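Local structure of 2-oxoglutarate-dependent dioxygenase tropC (Talaromyces stipitatus, 6XJJ) at residues D187-I192 against G247-L252; T191-L196 against N212-N217. The protein is an iron- and 2-oxoglutarate-dependent dioxygenase that takes part in the biosynthesis of tropolones in a fungus. All coordinates share one frame; numbering follows the deposited sequence.

Contact 1 of 2, residues D187-I192 against G247-L252; sequences DLVSTI and GCVSIL
Ile251 reaches from strand 249-253 into a patch of helix 171-204 formed by Leu188, Val189 and Ile192. Its CG1 branch lies beside the backbone N (chi1 -51°) and the chain runs on extended, which brings CD1 to the helix surface, 3.6 Å from Val189 CB. The same methyl meets Ile192 CD1 tip to tip at 3.7 Å, two long side chains spanning the gap where the axes of these short segments come no closer than 9.6 Å. The other branch, Ile251 CG2, is touched by Leu188 CD2 at 4.1 Å.

Two residues earlier in the strand, Val249 meets Val189: their side chains pass each other in opposite directions, Val189 CG2 3.8 Å from Val249 CG1. Ile192 CG2 closes over Val249 CG1 from the next helical turn. Beta-branched residues suit this strand, since they fill the space close to the backbone. Ser250, between them, points to the other face, where its OG is hydrogen-bonded to OD2 of the iron ligand Asp245.

A long helix backing the main sheet of the double-stranded beta-helix (jelly-roll) core is as in related 2-oxoglutarate oxygenases. All five touching residues are buried, and between these segments cohesion rests on apolar burial, without directional bonds.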
# COMPACT_ATOMS: atom_id res chain seq x y z
N ASP A 187 -2.57 7.98 9.34
CA ASP A 187 -2.76 7.71 10.76
C ASP A 187 -2.59 6.22 11.05
O ASP A 187 -1.95 5.85 12.04
CB ASP A 187 -4.14 8.16 11.21
CG ASP A 187 -4.35 7.92 12.68
OD1 ASP A 187 -3.69 8.60 13.50
OD2 ASP A 187 -5.13 7.01 13.02
N LEU A 188 -3.18 5.37 10.22
CA LEU A 188 -3.06 3.93 10.43
C LEU A 188 -1.62 3.46 10.29
O LEU A 188 -1.17 2.61 11.06
CB LEU A 188 -3.98 3.19 9.45
CG LEU A 188 -3.88 1.67 9.42
CD1 LEU A 188 -4.18 1.07 10.78
CD2 LEU A 188 -4.85 1.12 8.39
N VAL A 189 -0.87 4.00 9.32
CA VAL A 189 0.47 3.49 9.10
C VAL A 189 1.38 3.94 10.24
O VAL A 189 2.36 3.26 10.56
CB VAL A 189 1.03 3.93 7.73
CG1 VAL A 189 1.46 5.38 7.75
CG2 VAL A 189 2.16 3.04 7.31
N SER A 190 1.07 5.08 10.87
CA SER A 190 1.82 5.51 12.04
C SER A 190 1.59 4.56 13.21
O SER A 190 2.51 4.26 13.97
CB SER A 190 1.43 6.93 12.42
OG SER A 190 1.74 7.84 11.37
N THR A 191 0.35 4.09 13.37
CA THR A 191 0.05 3.06 14.36
C THR A 191 0.84 1.79 14.06
O THR A 191 1.48 1.21 14.95
CB THR A 191 -1.45 2.78 14.37
OG1 THR A 191 -2.17 3.98 14.66
CG2 THR A 191 -1.80 1.71 15.41
N ILE A 192 0.79 1.33 12.80
CA ILE A 192 1.50 0.12 12.41
C ILE A 192 2.98 0.24 12.71
O ILE A 192 3.60 -0.70 13.23
CB ILE A 192 1.24 -0.17 10.92
CG1 ILE A 192 -0.24 -0.52 10.71
CG2 ILE A 192 2.11 -1.33 10.42
CD1 ILE A 192 -0.69 -0.53 9.27
N GLY A 247 9.53 0.08 -0.30
CA GLY A 247 9.46 0.94 0.87
C GLY A 247 9.51 0.23 2.21
O GLY A 247 10.22 -0.76 2.40
N CYS A 248 8.74 0.76 3.17
CA CYS A 248 8.70 0.22 4.52
C CYS A 248 7.41 -0.55 4.79
O CYS A 248 7.46 -1.75 5.08
CB CYS A 248 8.85 1.37 5.53
SG CYS A 248 10.42 2.28 5.44
N VAL A 249 6.26 0.11 4.70
CA VAL A 249 4.96 -0.50 4.99
C VAL A 249 4.02 -0.18 3.84
O VAL A 249 4.06 0.93 3.30
CB VAL A 249 4.39 0.00 6.34
CG1 VAL A 249 3.01 -0.62 6.61
CG2 VAL A 249 5.37 -0.29 7.48
N SER A 250 3.20 -1.16 3.45
CA SER A 250 2.16 -0.94 2.45
C SER A 250 0.83 -1.39 3.04
O SER A 250 0.77 -2.38 3.77
CB SER A 250 2.44 -1.71 1.15
OG SER A 250 3.68 -1.32 0.57
N ILE A 251 -0.22 -0.64 2.73
CA ILE A 251 -1.56 -0.91 3.25
C ILE A 251 -2.51 -0.94 2.07
O ILE A 251 -2.67 0.08 1.37
CB ILE A 251 -2.02 0.16 4.27
CG1 ILE A 251 -0.97 0.37 5.35
CG2 ILE A 251 -3.33 -0.31 4.90
CD1 ILE A 251 -1.25 1.54 6.26
N LEU A 252 -3.16 -2.07 1.86
CA LEU A 252 -3.97 -2.31 0.67
C LEU A 252 -5.42 -2.48 1.07
O LEU A 252 -5.72 -3.13 2.07
CB LEU A 252 -3.49 -3.57 -0.07
CG LEU A 252 -4.17 -4.02 -1.37
CD1 LEU A 252 -3.79 -3.11 -2.53
CD2 LEU A 252 -3.84 -5.48 -1.66

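Contact 2 of 2, residues T191-L196 against N212-N217; sequences TIVRIL and NDILIN
This is a partly buried, mainly apolar packing contact in which the loop between helix 171-204 and strand 222-227 folds back on the helix it has just left. The returning residues, 212-215, form a short 3-10 segment, and the nearest backbones are those of Arg194 and Asn212, whose CA atoms are 6.7 Å apart.

Val193 is at the centre, with both methyls engaged. Its CG2 lies 3.8 Å from Ile214 CD1 and also meets Leu215 CD2, which approaches tip to tip. CG1 turns to the other end of the segment and rests 3.8 Å from Asn212 OD1. The first bond of the Ile214 side chain does not point at the helix, but CG1 sits between the backbone N and the carbonyl carbon (chi1 47°), and the extended continuation delivers CD1 to both valine methyls. A compact valine suits the middle position because it lets the loop come close, while the longer isoleucine and leucine span what distance remains. Leu318 of strand 311-318 touches Val193, Ile214 and Leu215, joining this packing to the main sheet.

Arg194 forms the outer margin. Its CG passes 3.7 Å from Asn212 OD1, a van der Waals approach, and the two side chains cross at about a right angle, with guanidinium and amide planes 70° apart. The arm then runs extended to NE and brings the guanidinium to Leu215, whose CD1 lies over one of its faces, 4.1 Å from NH2. This is consistent with the guanidinium face being its less strongly hydrated side. The Arg194 side chain also touches Trp49 of helix 47-50.

No hydrogen bond or salt bridge joins the two segments. Cohesion comes from dispersion and the burial of methyl groups around Val193, with Arg194 at the margin and Asn212 OD1 set against carbon atoms of Val193 and Arg194.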
# COMPACT_ATOMS: atom_id res chain seq x y z
N THR A 191 0.35 4.09 13.37
CA THR A 191 0.05 3.06 14.36
C THR A 191 0.84 1.79 14.06
O THR A 191 1.48 1.21 14.95
CB THR A 191 -1.45 2.78 14.37
OG1 THR A 191 -2.17 3.98 14.66
CG2 THR A 191 -1.80 1.71 15.41
N ILE A 192 0.79 1.33 12.80
CA ILE A 192 1.50 0.12 12.41
C ILE A 192 2.98 0.24 12.71
O ILE A 192 3.60 -0.70 13.23
CB ILE A 192 1.24 -0.17 10.92
CG1 ILE A 192 -0.24 -0.52 10.71
CG2 ILE A 192 2.11 -1.33 10.42
CD1 ILE A 192 -0.69 -0.53 9.27
N VAL A 193 3.58 1.39 12.41
CA VAL A 193 5.01 1.58 12.65
C VAL A 193 5.34 1.41 14.12
O VAL A 193 6.33 0.76 14.47
CB VAL A 193 5.46 2.95 12.11
CG1 VAL A 193 6.85 3.28 12.62
CG2 VAL A 193 5.46 2.92 10.59
N ARG A 194 4.53 2.00 15.01
CA ARG A 194 4.86 1.93 16.43
C ARG A 194 4.70 0.52 16.98
O ARG A 194 5.41 0.14 17.92
CB ARG A 194 3.98 2.90 17.22
CG ARG A 194 4.11 4.34 16.78
CD ARG A 194 3.32 5.29 17.66
NE ARG A 194 3.23 6.60 17.02
CZ ARG A 194 2.19 7.02 16.30
NH1 ARG A 194 1.10 6.27 16.17
NH2 ARG A 194 2.22 8.23 15.75
N ILE A 195 3.76 -0.25 16.42
CA ILE A 195 3.63 -1.65 16.81
C ILE A 195 4.86 -2.44 16.35
O ILE A 195 5.41 -3.25 17.11
CB ILE A 195 2.33 -2.25 16.23
CG1 ILE A 195 1.11 -1.57 16.85
CG2 ILE A 195 2.27 -3.75 16.47
CD1 ILE A 195 -0.21 -1.91 16.18
N LEU A 196 5.31 -2.20 15.12
CA LEU A 196 6.55 -2.82 14.63
C LEU A 196 7.73 -2.43 15.51
O LEU A 196 8.53 -3.29 15.90
CB LEU A 196 6.79 -2.40 13.18
CG LEU A 196 5.79 -2.95 12.15
CD1 LEU A 196 5.94 -2.29 10.79
CD2 LEU A 196 5.94 -4.46 12.01
N ASN A 212 10.34 5.34 14.56
CA ASN A 212 9.37 6.41 14.43
C ASN A 212 9.87 7.60 13.62
O ASN A 212 9.07 8.48 13.29
CB ASN A 212 8.92 6.87 15.81
CG ASN A 212 8.16 5.79 16.56
OD1 ASN A 212 7.74 4.79 15.97
ND2 ASN A 212 7.92 6.01 17.85
N ASP A 213 11.15 7.65 13.26
CA ASP A 213 11.65 8.78 12.48
C ASP A 213 11.16 8.77 11.03
O ASP A 213 11.19 9.83 10.38
CB ASP A 213 13.18 8.79 12.50
CG ASP A 213 13.73 9.20 13.85
OD1 ASP A 213 12.95 9.76 14.65
OD2 ASP A 213 14.92 8.97 14.12
N ILE A 214 10.72 7.63 10.50
CA ILE A 214 10.09 7.62 9.18
C ILE A 214 8.74 8.30 9.19
O ILE A 214 8.20 8.62 8.12
CB ILE A 214 9.90 6.20 8.61
CG1 ILE A 214 9.30 5.28 9.67
CG2 ILE A 214 11.19 5.67 7.99
CD1 ILE A 214 8.76 3.97 9.13
N LEU A 215 8.14 8.51 10.36
CA LEU A 215 6.91 9.28 10.41
C LEU A 215 7.16 10.78 10.34
O LEU A 215 6.22 11.53 10.09
CB LEU A 215 6.13 8.92 11.67
CG LEU A 215 5.78 7.43 11.78
CD1 LEU A 215 5.13 7.14 13.10
CD2 LEU A 215 4.90 6.95 10.64
N ILE A 216 8.41 11.20 10.52
CA ILE A 216 8.79 12.61 10.41
C ILE A 216 8.81 13.01 8.93
O ILE A 216 9.75 12.70 8.20
CB ILE A 216 10.16 12.88 11.06
CG1 ILE A 216 10.15 12.52 12.55
CG2 ILE A 216 10.56 14.34 10.88
CD1 ILE A 216 9.12 13.27 13.38
N ASN A 217 7.79 13.75 8.50
CA ASN A 217 7.74 14.33 7.17
C ASN A 217 7.81 13.22 6.13
O ASN A 217 8.73 13.20 5.31
CB ASN A 217 8.90 15.32 6.97
CG ASN A 217 8.55 16.42 6.00
OD1 ASN A 217 7.44 16.96 6.04
ND2 ASN A 217 9.46 16.70 5.06

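Contacts 1 and 2 use successive parts of helix 171-204, sharing Thr191 and Ile192, and their centres are 8 Å apart. Ile192 faces the strand, whereas the next residue, Val193, faces the returning loop, so the helix is packed on two flanks. The two groups also touch directly: Val249 CG2 lies 3.9 Å from Leu196 CD1, and Ser190 OG packs 3.4 Å from Leu215 CD2. Leu318 touches both Val189 and Val193. Contact 1 is the closer to the active site, the side chain of Ile251 lying about 11 Å from the bound iron and that of Val249 about 8 Å from that of Asp245; contact 2 lies away from the metal centre.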